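Local coordinates for type C neurotoxin (Clostridium botulinum, PDB 4F83), which probably binds receptors on the surface of nerve cells through the C-terminal receptor-binding fragment of the toxin, which pairs a lectin-like half with a beta-trefoil half, at residues S1-K6 with N199-E204; G107-I112 with L123-S128; F141-T146 with L155-E160; V213-I218 with S350-C355. All coordinates share one frame; numbering follows the deposited sequence. Where two conformers were deposited one is given.

Contact 1: S1-K6 with N199-E204; sequences SINDSK and NIFSKE
The ring of Phe201 is the flat group here, and Ile2, Asn3, Ser5 and Lys6 gather along one side of it. Ser5 OG lies at the edge, near the ring plane, 3.4 Å from Phe201 CD2, and Asn3 OD1 is a more distant neighbour on the same rim. Two aliphatic groups approach the ring at a slant: Lys6 CG stands 3.3 Å from Phe201 CE2, and Ile2 CG2 is 3.6 Å from that same carbon. Lys6 and Phe201 run side by side from a non-hydrogen-bonded antiparallel pair, whose CA atoms are 4.3 Å apart.

The Ser5 hydroxyl is held against the ring by its bond to Ile2 O at 2.7 Å; with OG set between the backbone N and the carbonyl carbon (chi1 65°) it turns back over the short 3-10 segment. Ile2 O also accepts from Ser5 N, so two donors grip it. The main bond across the contact runs from Ser202 N to Ser5 O at 2.8 Å, fairly straight at 158°. The CD methylene of Lys203 lies 3.7 Å from Ser5 OG.

Lys6 NZ bonds onward to Ser9. Ile2 rests on Ile212 and Val213 of helix 207-217, while Phe201 packs against Ser70 and Ser72. The loop before strand 6-13 thus lies between that helix and strand 192-201, and Lys6 opens the pairing of strands 6-13 and 192-201, which share one antiparallel sheet of the lectin-like sandwich with strand 68-77.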
# COMPACT_ATOMS: atom_id res chain seq x y z
N SER A 1 15.70 15.15 -18.50
CA SER A 1 14.58 14.44 -17.82
C SER A 1 14.94 12.98 -17.57
O SER A 1 15.62 12.34 -18.38
CB SER A 1 13.32 14.54 -18.68
OG SER A 1 12.16 14.31 -17.91
N ILE A 2 14.46 12.44 -16.44
CA ILE A 2 14.48 10.99 -16.21
C ILE A 2 13.73 10.27 -17.34
O ILE A 2 14.20 9.27 -17.89
CB ILE A 2 13.82 10.65 -14.86
CG1 ILE A 2 14.71 11.10 -13.69
CG2 ILE A 2 13.53 9.16 -14.77
CD1 ILE A 2 13.96 11.14 -12.33
N ASN A 3 12.56 10.81 -17.71
CA ASN A 3 11.70 10.17 -18.73
C ASN A 3 12.25 10.17 -20.14
O ASN A 3 11.76 9.41 -21.00
CB ASN A 3 10.28 10.73 -18.69
CG ASN A 3 9.46 10.18 -17.52
OD1 ASN A 3 9.83 9.17 -16.88
ND2 ASN A 3 8.34 10.83 -17.24
N ASP A 4 13.27 11.01 -20.38
CA ASP A 4 14.00 11.04 -21.66
C ASP A 4 14.69 9.71 -21.94
O ASP A 4 14.99 9.41 -23.08
CB ASP A 4 15.06 12.14 -21.66
CG ASP A 4 14.46 13.55 -21.81
OD1 ASP A 4 13.25 13.68 -22.10
OD2 ASP A 4 15.23 14.52 -21.64
N SER A 5 14.95 8.93 -20.89
CA SER A 5 15.65 7.67 -21.04
C SER A 5 14.69 6.45 -21.04
O SER A 5 15.15 5.31 -21.12
CB SER A 5 16.69 7.50 -19.95
OG SER A 5 16.07 7.43 -18.69
N LYS A 6 13.38 6.71 -20.99
CA LYS A 6 12.39 5.59 -20.97
C LYS A 6 12.35 4.97 -22.34
O LYS A 6 12.14 5.70 -23.35
CB LYS A 6 10.98 6.08 -20.59
CG LYS A 6 10.75 6.27 -19.10
CD LYS A 6 9.26 6.21 -18.71
CE LYS A 6 8.48 7.38 -19.21
NZ LYS A 6 7.11 7.39 -18.56
N ASN A 199 8.10 0.39 -16.14
CA ASN A 199 8.99 1.18 -17.00
C ASN A 199 10.33 0.50 -17.21
O ASN A 199 10.85 -0.15 -16.31
CB ASN A 199 9.26 2.57 -16.38
CG ASN A 199 8.03 3.47 -16.33
OD1 ASN A 199 7.23 3.48 -17.24
ND2 ASN A 199 7.90 4.24 -15.27
N ILE A 200 10.90 0.66 -18.41
CA ILE A 200 12.31 0.33 -18.63
C ILE A 200 13.04 1.59 -19.16
O ILE A 200 12.49 2.35 -19.97
CB ILE A 200 12.47 -0.87 -19.61
CG1 ILE A 200 11.64 -2.08 -19.13
CG2 ILE A 200 13.93 -1.29 -19.73
CD1 ILE A 200 11.74 -3.34 -20.05
N PHE A 201 14.22 1.82 -18.63
CA PHE A 201 15.08 2.94 -19.00
C PHE A 201 16.40 2.46 -19.56
O PHE A 201 16.90 1.43 -19.17
CB PHE A 201 15.41 3.81 -17.77
CG PHE A 201 14.20 4.28 -17.00
CD1 PHE A 201 13.58 3.43 -16.05
CD2 PHE A 201 13.72 5.59 -17.16
CE1 PHE A 201 12.47 3.87 -15.33
CE2 PHE A 201 12.60 6.04 -16.42
CZ PHE A 201 11.99 5.18 -15.50
N SER A 202 16.98 3.26 -20.48
CA SER A 202 18.23 2.89 -21.13
C SER A 202 19.45 3.46 -20.38
O SER A 202 20.52 3.61 -20.96
CB SER A 202 18.23 3.41 -22.57
OG SER A 202 18.05 4.82 -22.56
N LYS A 203 19.29 3.76 -19.10
CA LYS A 203 20.42 4.19 -18.29
C LYS A 203 20.29 3.60 -16.91
O LYS A 203 19.21 3.10 -16.53
CB LYS A 203 20.50 5.71 -18.19
CG LYS A 203 19.39 6.33 -17.39
CD LYS A 203 19.47 7.85 -17.40
CE LYS A 203 20.60 8.36 -16.51
NZ LYS A 203 20.59 9.86 -16.50
N GLU A 204 21.38 3.64 -16.17
CA GLU A 204 21.40 3.22 -14.76
C GLU A 204 20.98 4.45 -13.94
O GLU A 204 21.69 5.45 -13.90
CB GLU A 204 22.84 2.73 -14.42
CG GLU A 204 23.10 2.26 -13.01
CD GLU A 204 24.60 1.90 -12.78
OE1 GLU A 204 25.49 2.55 -13.35
OE2 GLU A 204 24.87 0.97 -12.03

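Contact 2: G107-I112 with L123-S128; sequences GNIEWI and LIFDYS
Ile109 pairs with Phe125, and Trp111 with Leu123, in two hydrogen-bonded antiparallel pairs that supply the regular backbone bonds. Phe125 N reaches Ile109 O at 2.8 Å and Ile109 N returns to Phe125 O at 2.9 Å; Trp111 and Leu123 exchange a similar couple. CA-H...O contacts fill in between, among them Ile124 CA to Ile109 O at 3.3 Å. Beyond the paired strands, Gly107 O accepts from Ser128 N at 3.2 Å and, weakly, from Tyr127 N.

This is a beta hairpin, strands 108-114 and 120-126, with segment axes 168° apart; it lies in the smaller sheet of the lectin-like sandwich.

Apolar contacts divide between the two faces. On one, Trp111 and Leu123 lie side by side, with Trp111 CD1 4.0 Å from Leu123 CD1. On that face too, Ile109 CG2 sits at the edge of the Phe125 ring, 3.9 Å from Phe125 CB. Trp111 stacks further on Trp100. On the other, Ile124 CG2 meets Asn108 CB at 3.7 Å.

Tyr127 meets the backbone with its ring. Its CG stands between the backbone N and the carbonyl carbon (chi1 73°), which folds the ring back over Gly107, just before the opposite strand: Gly107 O lies above one face, toward the rim, 3.4 Å from Tyr127 CE2, and Ile109 N is at the ring edge. Tyr127 OH bonds to Thr82, and Asn108 ND2 to Arg105 O.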
# COMPACT_ATOMS: atom_id res chain seq x y z
N GLY A 107 8.36 -16.27 -0.78
CA GLY A 107 8.20 -14.98 -0.13
C GLY A 107 9.36 -14.02 -0.39
O GLY A 107 9.55 -13.05 0.35
N ASN A 108 10.14 -14.32 -1.42
CA ASN A 108 11.17 -13.43 -1.92
C ASN A 108 10.80 -12.97 -3.32
O ASN A 108 10.17 -13.71 -4.07
CB ASN A 108 12.51 -14.19 -2.02
CG ASN A 108 12.99 -14.69 -0.69
OD1 ASN A 108 13.56 -13.94 0.10
ND2 ASN A 108 12.79 -15.95 -0.43
N ILE A 109 11.20 -11.75 -3.68
CA ILE A 109 11.20 -11.35 -5.09
C ILE A 109 12.66 -11.49 -5.61
O ILE A 109 13.63 -11.22 -4.87
CB ILE A 109 10.63 -9.92 -5.23
CG1 ILE A 109 10.46 -9.50 -6.71
CG2 ILE A 109 11.48 -8.91 -4.47
CD1 ILE A 109 9.58 -8.20 -6.88
N GLU A 110 12.79 -11.98 -6.85
CA GLU A 110 14.09 -12.34 -7.42
C GLU A 110 14.21 -11.80 -8.84
O GLU A 110 13.31 -11.98 -9.64
CB GLU A 110 14.25 -13.86 -7.44
CG GLU A 110 15.67 -14.36 -7.67
CD GLU A 110 15.83 -15.84 -7.33
OE1 GLU A 110 14.83 -16.58 -7.41
OE2 GLU A 110 16.94 -16.26 -6.98
N TRP A 111 15.32 -11.14 -9.12
CA TRP A 111 15.65 -10.69 -10.47
C TRP A 111 16.80 -11.54 -10.94
O TRP A 111 17.80 -11.68 -10.24
CB TRP A 111 16.09 -9.23 -10.42
CG TRP A 111 16.75 -8.73 -11.69
CD1 TRP A 111 18.07 -8.63 -11.93
CD2 TRP A 111 16.09 -8.18 -12.83
NE1 TRP A 111 18.31 -8.06 -13.16
CE2 TRP A 111 17.11 -7.79 -13.75
CE3 TRP A 111 14.75 -7.99 -13.19
CZ2 TRP A 111 16.82 -7.23 -15.00
CZ3 TRP A 111 14.46 -7.41 -14.44
CH2 TRP A 111 15.51 -7.04 -15.32
N ILE A 112 16.66 -12.11 -12.14
CA ILE A 112 17.64 -13.05 -12.71
C ILE A 112 18.13 -12.49 -14.03
O ILE A 112 17.32 -12.13 -14.89
CB ILE A 112 16.95 -14.41 -13.01
CG1 ILE A 112 16.23 -14.95 -11.77
CG2 ILE A 112 17.92 -15.41 -13.61
CD1 ILE A 112 17.08 -15.20 -10.66
N LEU A 123 19.42 -11.06 -7.94
CA LEU A 123 19.19 -10.20 -6.77
C LEU A 123 17.94 -10.74 -6.09
O LEU A 123 16.98 -11.09 -6.75
CB LEU A 123 18.93 -8.76 -7.21
CG LEU A 123 20.12 -8.02 -7.86
CD1 LEU A 123 19.60 -6.86 -8.72
CD2 LEU A 123 21.04 -7.52 -6.73
N ILE A 124 17.97 -10.83 -4.77
CA ILE A 124 16.85 -11.49 -4.07
C ILE A 124 16.49 -10.63 -2.87
O ILE A 124 17.41 -10.18 -2.12
CB ILE A 124 17.27 -12.92 -3.61
CG1 ILE A 124 17.79 -13.75 -4.82
CG2 ILE A 124 16.09 -13.65 -2.90
CD1 ILE A 124 18.49 -15.05 -4.44
N PHE A 125 15.20 -10.39 -2.65
CA PHE A 125 14.77 -9.63 -1.47
C PHE A 125 13.63 -10.33 -0.78
O PHE A 125 12.65 -10.66 -1.42
CB PHE A 125 14.35 -8.22 -1.87
CG PHE A 125 13.76 -7.40 -0.74
CD1 PHE A 125 14.57 -6.83 0.24
CD2 PHE A 125 12.38 -7.09 -0.75
CE1 PHE A 125 14.01 -6.03 1.23
CE2 PHE A 125 11.82 -6.27 0.22
CZ PHE A 125 12.62 -5.74 1.22
N ASP A 126 13.77 -10.51 0.53
CA ASP A 126 12.74 -11.15 1.36
C ASP A 126 11.71 -10.08 1.74
O ASP A 126 11.91 -9.31 2.70
CB ASP A 126 13.39 -11.72 2.61
CG ASP A 126 12.39 -12.39 3.52
OD1 ASP A 126 11.20 -12.46 3.15
OD2 ASP A 126 12.80 -12.83 4.62
N TYR A 127 10.64 -9.98 0.95
CA TYR A 127 9.56 -9.02 1.24
C TYR A 127 8.54 -9.59 2.26
O TYR A 127 7.79 -8.84 2.83
CB TYR A 127 8.86 -8.56 -0.06
CG TYR A 127 7.99 -9.64 -0.66
CD1 TYR A 127 6.66 -9.78 -0.24
CD2 TYR A 127 8.50 -10.53 -1.61
CE1 TYR A 127 5.86 -10.81 -0.74
CE2 TYR A 127 7.71 -11.55 -2.13
CZ TYR A 127 6.39 -11.68 -1.68
OH TYR A 127 5.60 -12.68 -2.17
N SER A 128 8.51 -10.91 2.42
CA SER A 128 7.51 -11.58 3.30
C SER A 128 7.82 -11.38 4.78
O SER A 128 6.93 -11.03 5.58
CB SER A 128 7.45 -13.09 3.02
OG SER A 128 6.52 -13.76 3.93

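Contact 3: F141-T146 with L155-E160; sequences FFVTIT and LYINGE
Asn158 turns its amide back on Phe142, so that side chain and main chain of one residue bond to both polar backbone atoms of the other. Phe142 N donates to Asn158 OD1 at 2.8 Å, almost straight at 170° but tilted 28° out of the amide carbonyl plane, and Asn158 N donates to Phe142 O. The same OD1 lies 3.5 Å from Phe142 CB. With CG anti to its carbonyl carbon (chi1 -66°), the asparagine leans over the start of strand 141-148.

On the face that carries Val143, Ile145, Leu155 and Ile157, Val143 and Ile157 run alongside each other. Leu155 slants across between two partners: its CD1 is 3.9 Å from Val143 CG1 and 4.0 Å from Ile145 CG1. Phe141 meets Ile157 at an angle, Phe141 CE2 to Ile157 CD1 3.8 Å.

These strands, 141-148 and 152-157, form an antiparallel hairpin in the larger sheet of the lectin-like sandwich, and a type I' turn from Ile157 to Glu160 leads straight into the next strand, with Asn158 and Gly159 at its corners.

Thr144 and Tyr156 are a hydrogen-bonded pair whose side chains point to the opposite face. Thr144 O accepts from Tyr156 N and also lies at the Tyr156 ring edge, in its plane. One water ties Thr144 OG1 to Phe142 O and Gly159 N; a second bridges Thr146 OG1 and Tyr156 OH, lying 2.8 Å from the latter. Helix 207-217 packs here through Ile210.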
# COMPACT_ATOMS: atom_id res chain seq x y z
N PHE A 141 4.67 -2.28 -3.02
CA PHE A 141 5.99 -1.72 -2.81
C PHE A 141 6.66 -1.41 -4.12
O PHE A 141 6.35 -2.01 -5.14
CB PHE A 141 6.88 -2.58 -1.86
CG PHE A 141 7.19 -4.00 -2.38
CD1 PHE A 141 6.31 -5.08 -2.12
CD2 PHE A 141 8.41 -4.27 -3.01
CE1 PHE A 141 6.65 -6.37 -2.51
CE2 PHE A 141 8.73 -5.57 -3.42
CZ PHE A 141 7.86 -6.61 -3.17
N PHE A 142 7.58 -0.46 -4.09
CA PHE A 142 8.21 0.05 -5.32
C PHE A 142 9.56 -0.63 -5.55
O PHE A 142 10.43 -0.62 -4.68
CB PHE A 142 8.37 1.58 -5.24
CG PHE A 142 9.04 2.18 -6.44
CD1 PHE A 142 8.52 1.98 -7.75
CD2 PHE A 142 10.20 2.97 -6.29
CE1 PHE A 142 9.15 2.56 -8.88
CE2 PHE A 142 10.82 3.55 -7.42
CZ PHE A 142 10.29 3.37 -8.70
N VAL A 143 9.74 -1.23 -6.72
CA VAL A 143 10.96 -1.98 -7.04
C VAL A 143 11.73 -1.23 -8.11
O VAL A 143 11.16 -0.71 -9.09
CB VAL A 143 10.60 -3.37 -7.60
CG1 VAL A 143 11.90 -4.15 -8.08
CG2 VAL A 143 9.83 -4.18 -6.53
N THR A 144 13.04 -1.17 -7.94
CA THR A 144 13.87 -0.69 -9.05
C THR A 144 15.11 -1.54 -9.15
O THR A 144 15.79 -1.80 -8.15
CB THR A 144 14.30 0.78 -8.88
OG1 THR A 144 13.17 1.59 -8.52
CG2 THR A 144 14.89 1.32 -10.20
N ILE A 145 15.37 -2.02 -10.37
CA ILE A 145 16.57 -2.82 -10.59
C ILE A 145 17.42 -1.99 -11.56
O ILE A 145 16.91 -1.51 -12.62
CB ILE A 145 16.27 -4.20 -11.24
CG1 ILE A 145 15.36 -5.06 -10.35
CG2 ILE A 145 17.58 -4.93 -11.51
CD1 ILE A 145 13.95 -5.11 -10.88
N THR A 146 18.68 -1.77 -11.21
CA THR A 146 19.58 -1.12 -12.19
C THR A 146 20.66 -2.13 -12.59
O THR A 146 21.02 -3.04 -11.80
CB THR A 146 20.18 0.21 -11.68
OG1 THR A 146 21.08 -0.04 -10.59
CG2 THR A 146 19.07 1.24 -11.23
N LEU A 155 19.40 -3.77 -6.49
CA LEU A 155 17.99 -3.87 -6.22
C LEU A 155 17.61 -2.82 -5.16
O LEU A 155 18.21 -2.78 -4.07
CB LEU A 155 17.64 -5.26 -5.68
CG LEU A 155 16.20 -5.44 -5.21
CD1 LEU A 155 15.26 -5.14 -6.39
CD2 LEU A 155 16.03 -6.85 -4.67
N TYR A 156 16.66 -1.96 -5.51
CA TYR A 156 16.15 -0.94 -4.61
C TYR A 156 14.71 -1.29 -4.28
O TYR A 156 13.94 -1.73 -5.15
CB TYR A 156 16.13 0.43 -5.29
CG TYR A 156 17.48 0.98 -5.61
CD1 TYR A 156 18.23 0.46 -6.67
CD2 TYR A 156 18.01 2.07 -4.90
CE1 TYR A 156 19.47 0.98 -7.01
CE2 TYR A 156 19.28 2.60 -5.23
CZ TYR A 156 20.00 2.02 -6.27
OH TYR A 156 21.24 2.54 -6.68
N ILE A 157 14.35 -1.08 -3.02
CA ILE A 157 12.95 -1.22 -2.58
C ILE A 157 12.51 0.10 -1.92
O ILE A 157 13.15 0.62 -0.97
CB ILE A 157 12.81 -2.38 -1.55
CG1 ILE A 157 13.27 -3.73 -2.14
CG2 ILE A 157 11.33 -2.51 -1.05
CD1 ILE A 157 12.32 -4.29 -3.27
N ASN A 158 11.41 0.65 -2.43
CA ASN A 158 10.93 1.95 -1.96
C ASN A 158 12.02 3.00 -1.90
O ASN A 158 12.13 3.74 -0.90
CB ASN A 158 10.22 1.79 -0.59
CG ASN A 158 8.96 0.98 -0.70
OD1 ASN A 158 8.35 0.93 -1.77
ND2 ASN A 158 8.56 0.32 0.40
N GLY A 159 12.86 3.03 -2.94
CA GLY A 159 13.90 4.03 -3.08
C GLY A 159 15.16 3.80 -2.27
O GLY A 159 16.03 4.65 -2.24
N GLU A 160 15.24 2.66 -1.59
CA GLU A 160 16.42 2.35 -0.75
C GLU A 160 17.14 1.14 -1.32
O GLU A 160 16.54 0.10 -1.51
CB GLU A 160 15.98 2.05 0.67
CG GLU A 160 15.17 3.19 1.25
CD GLU A 160 14.86 3.01 2.74
OE1 GLU A 160 14.76 1.87 3.21
OE2 GLU A 160 14.73 4.04 3.43
O HOH W 1 12.90 1.30 -5.35
O HOH W 2 21.81 2.57 -9.44

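Contact 4: V213-I218 with S350-C355; sequences VYEGQI and SQNKYC
The seam between the lectin-like half and the beta-trefoil half runs through this contact, where the C-terminal part of helix 207-217 meets a trefoil loop and Asn352 is received by Tyr214, Glu215 and Ile218. Asn352 ND2 donates to Glu215 OE1 at 3.2 Å and 149°, arriving on the syn side and a little out of the carboxylate plane. Glu215 reaches it because its chain bends at chi2 (-63°), bringing the carboxylate round toward the loop. The two side chains cross at about a right angle.

Glu215 OE2 and Asn352 OD1 stand only 3.0 Å apart and both are acceptors, an approach that may make the carboxylate somewhat readier to take up a proton; a long, weak ion pair with Arg220 might partly offset this.

The loop joins trefoil strands 343-347 and 356-360 and makes an inverse gamma turn centred on Tyr354.

Tyr214 comes at Asn352 from the opposite direction, ring and amide planes 73° apart, with its OH 3.5 Å from Asn352 CB. A water lying in the ring plane bonds to Tyr214 OH at 2.8 Å and donates weakly to Asn352 OD1. The apolar part falls to Ile218, whose extended chain carries CD1 to within 3.6 Å of Asn352 CB and 4.4 Å of Tyr354 CE1. Trp74 of the lectin-like half touches both Ile218 and Tyr354, and Tyr354 OH bonds to Trp140 O.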
# COMPACT_ATOMS: atom_id res chain seq x y z
N VAL A 213 11.26 9.15 -8.94
CA VAL A 213 10.24 8.29 -9.58
C VAL A 213 9.29 7.76 -8.48
O VAL A 213 8.04 7.82 -8.61
CB VAL A 213 10.86 7.12 -10.41
CG1 VAL A 213 9.71 6.20 -11.00
CG2 VAL A 213 11.72 7.67 -11.58
N TYR A 214 9.89 7.31 -7.37
CA TYR A 214 9.14 6.76 -6.26
C TYR A 214 8.12 7.76 -5.72
O TYR A 214 6.90 7.47 -5.63
CB TYR A 214 10.13 6.33 -5.17
CG TYR A 214 9.55 5.88 -3.85
CD1 TYR A 214 8.60 4.87 -3.79
CD2 TYR A 214 10.03 6.40 -2.65
CE1 TYR A 214 8.10 4.42 -2.57
CE2 TYR A 214 9.53 5.96 -1.42
CZ TYR A 214 8.57 4.97 -1.39
OH TYR A 214 8.09 4.52 -0.16
N GLU A 215 8.61 8.94 -5.37
CA GLU A 215 7.75 9.98 -4.78
C GLU A 215 6.66 10.46 -5.75
O GLU A 215 5.57 10.81 -5.32
CB GLU A 215 8.58 11.19 -4.31
CG GLU A 215 9.56 10.88 -3.17
CD GLU A 215 8.89 10.43 -1.89
OE1 GLU A 215 7.74 10.87 -1.63
OE2 GLU A 215 9.53 9.68 -1.11
N GLY A 216 6.95 10.45 -7.04
CA GLY A 216 5.97 10.87 -8.04
C GLY A 216 4.86 9.83 -8.14
O GLY A 216 3.66 10.19 -8.29
N GLN A 217 5.24 8.56 -8.07
CA GLN A 217 4.28 7.47 -8.34
C GLN A 217 3.54 7.02 -7.10
O GLN A 217 2.52 6.33 -7.21
CB GLN A 217 4.99 6.29 -8.99
CG GLN A 217 5.46 6.62 -10.43
CD GLN A 217 6.19 5.48 -11.09
OE1 GLN A 217 6.47 4.46 -10.46
NE2 GLN A 217 6.51 5.64 -12.38
N ILE A 218 4.02 7.39 -5.91
CA ILE A 218 3.30 6.97 -4.68
C ILE A 218 2.00 7.74 -4.48
O ILE A 218 1.13 7.31 -3.72
CB ILE A 218 4.20 7.04 -3.42
CG1 ILE A 218 3.60 6.16 -2.30
CG2 ILE A 218 4.37 8.49 -2.93
CD1 ILE A 218 4.56 5.97 -1.14
N SER A 350 6.69 13.64 5.59
CA SER A 350 7.96 12.96 5.36
C SER A 350 7.98 11.49 5.78
O SER A 350 9.01 10.98 6.15
CB SER A 350 9.08 13.69 6.08
OG SER A 350 9.58 14.73 5.28
N GLN A 351 6.84 10.83 5.71
CA GLN A 351 6.72 9.38 5.93
C GLN A 351 5.72 8.78 4.94
O GLN A 351 4.54 9.12 4.96
CB GLN A 351 6.32 9.06 7.38
CG GLN A 351 7.30 9.64 8.43
CD GLN A 351 7.18 8.98 9.81
OE1 GLN A 351 6.75 7.84 9.94
NE2 GLN A 351 7.60 9.71 10.85
N ASN A 352 6.24 7.91 4.06
CA ASN A 352 5.48 7.28 2.97
C ASN A 352 4.76 6.04 3.46
O ASN A 352 4.20 5.27 2.66
CB ASN A 352 6.42 6.90 1.81
CG ASN A 352 7.13 8.11 1.19
OD1 ASN A 352 8.36 8.18 1.16
ND2 ASN A 352 6.35 9.06 0.68
N LYS A 353 4.82 5.81 4.77
CA LYS A 353 4.13 4.72 5.44
C LYS A 353 2.65 4.80 5.08
O LYS A 353 2.12 5.89 4.86
CB LYS A 353 4.27 4.86 6.97
CG LYS A 353 5.69 4.89 7.52
CD LYS A 353 5.66 4.82 9.06
CE LYS A 353 7.03 4.54 9.63
NZ LYS A 353 7.30 3.08 9.62
N TYR A 354 2.01 3.66 5.01
CA TYR A 354 0.58 3.59 4.68
C TYR A 354 -0.25 3.80 5.94
O TYR A 354 -1.03 2.91 6.35
CB TYR A 354 0.27 2.26 4.05
CG TYR A 354 0.98 2.05 2.70
CD1 TYR A 354 1.22 3.11 1.84
CD2 TYR A 354 1.35 0.77 2.30
CE1 TYR A 354 1.84 2.90 0.58
CE2 TYR A 354 1.95 0.53 1.07
CZ TYR A 354 2.22 1.60 0.22
OH TYR A 354 2.81 1.35 -1.01
N CYS A 355 -0.04 4.96 6.54
CA CYS A 355 -0.69 5.40 7.78
C CYS A 355 -1.08 6.86 7.61
O CYS A 355 -0.54 7.57 6.73
CB CYS A 355 0.27 5.36 8.98
SG CYS A 355 1.24 3.89 9.27
O HOH W 3 9.22 5.05 2.30

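Overall arrangement
Contacts 1, 2 and 3 belong to the lectin-like half, and contact 4 joins that half to the beta-trefoil. Contact 1 brings the N-terminus to residues near 200, and contacts 2 and 3, both hairpins, follow one another inside the loop it closes. Contact 1 and contact 3 share the larger sheet; contact 2 lies in the facing one, with its centre about 11 Å from that of contact 3, and Phe125 packs on Leu155 and Ile157 across the sandwich core. Helix 207-217 follows strand 192-201 and links the rest: Val213 touches Ile2 and Phe142, while Tyr214 packs on Phe142. Contact 4 is one place where the trefoil meets the sandwich.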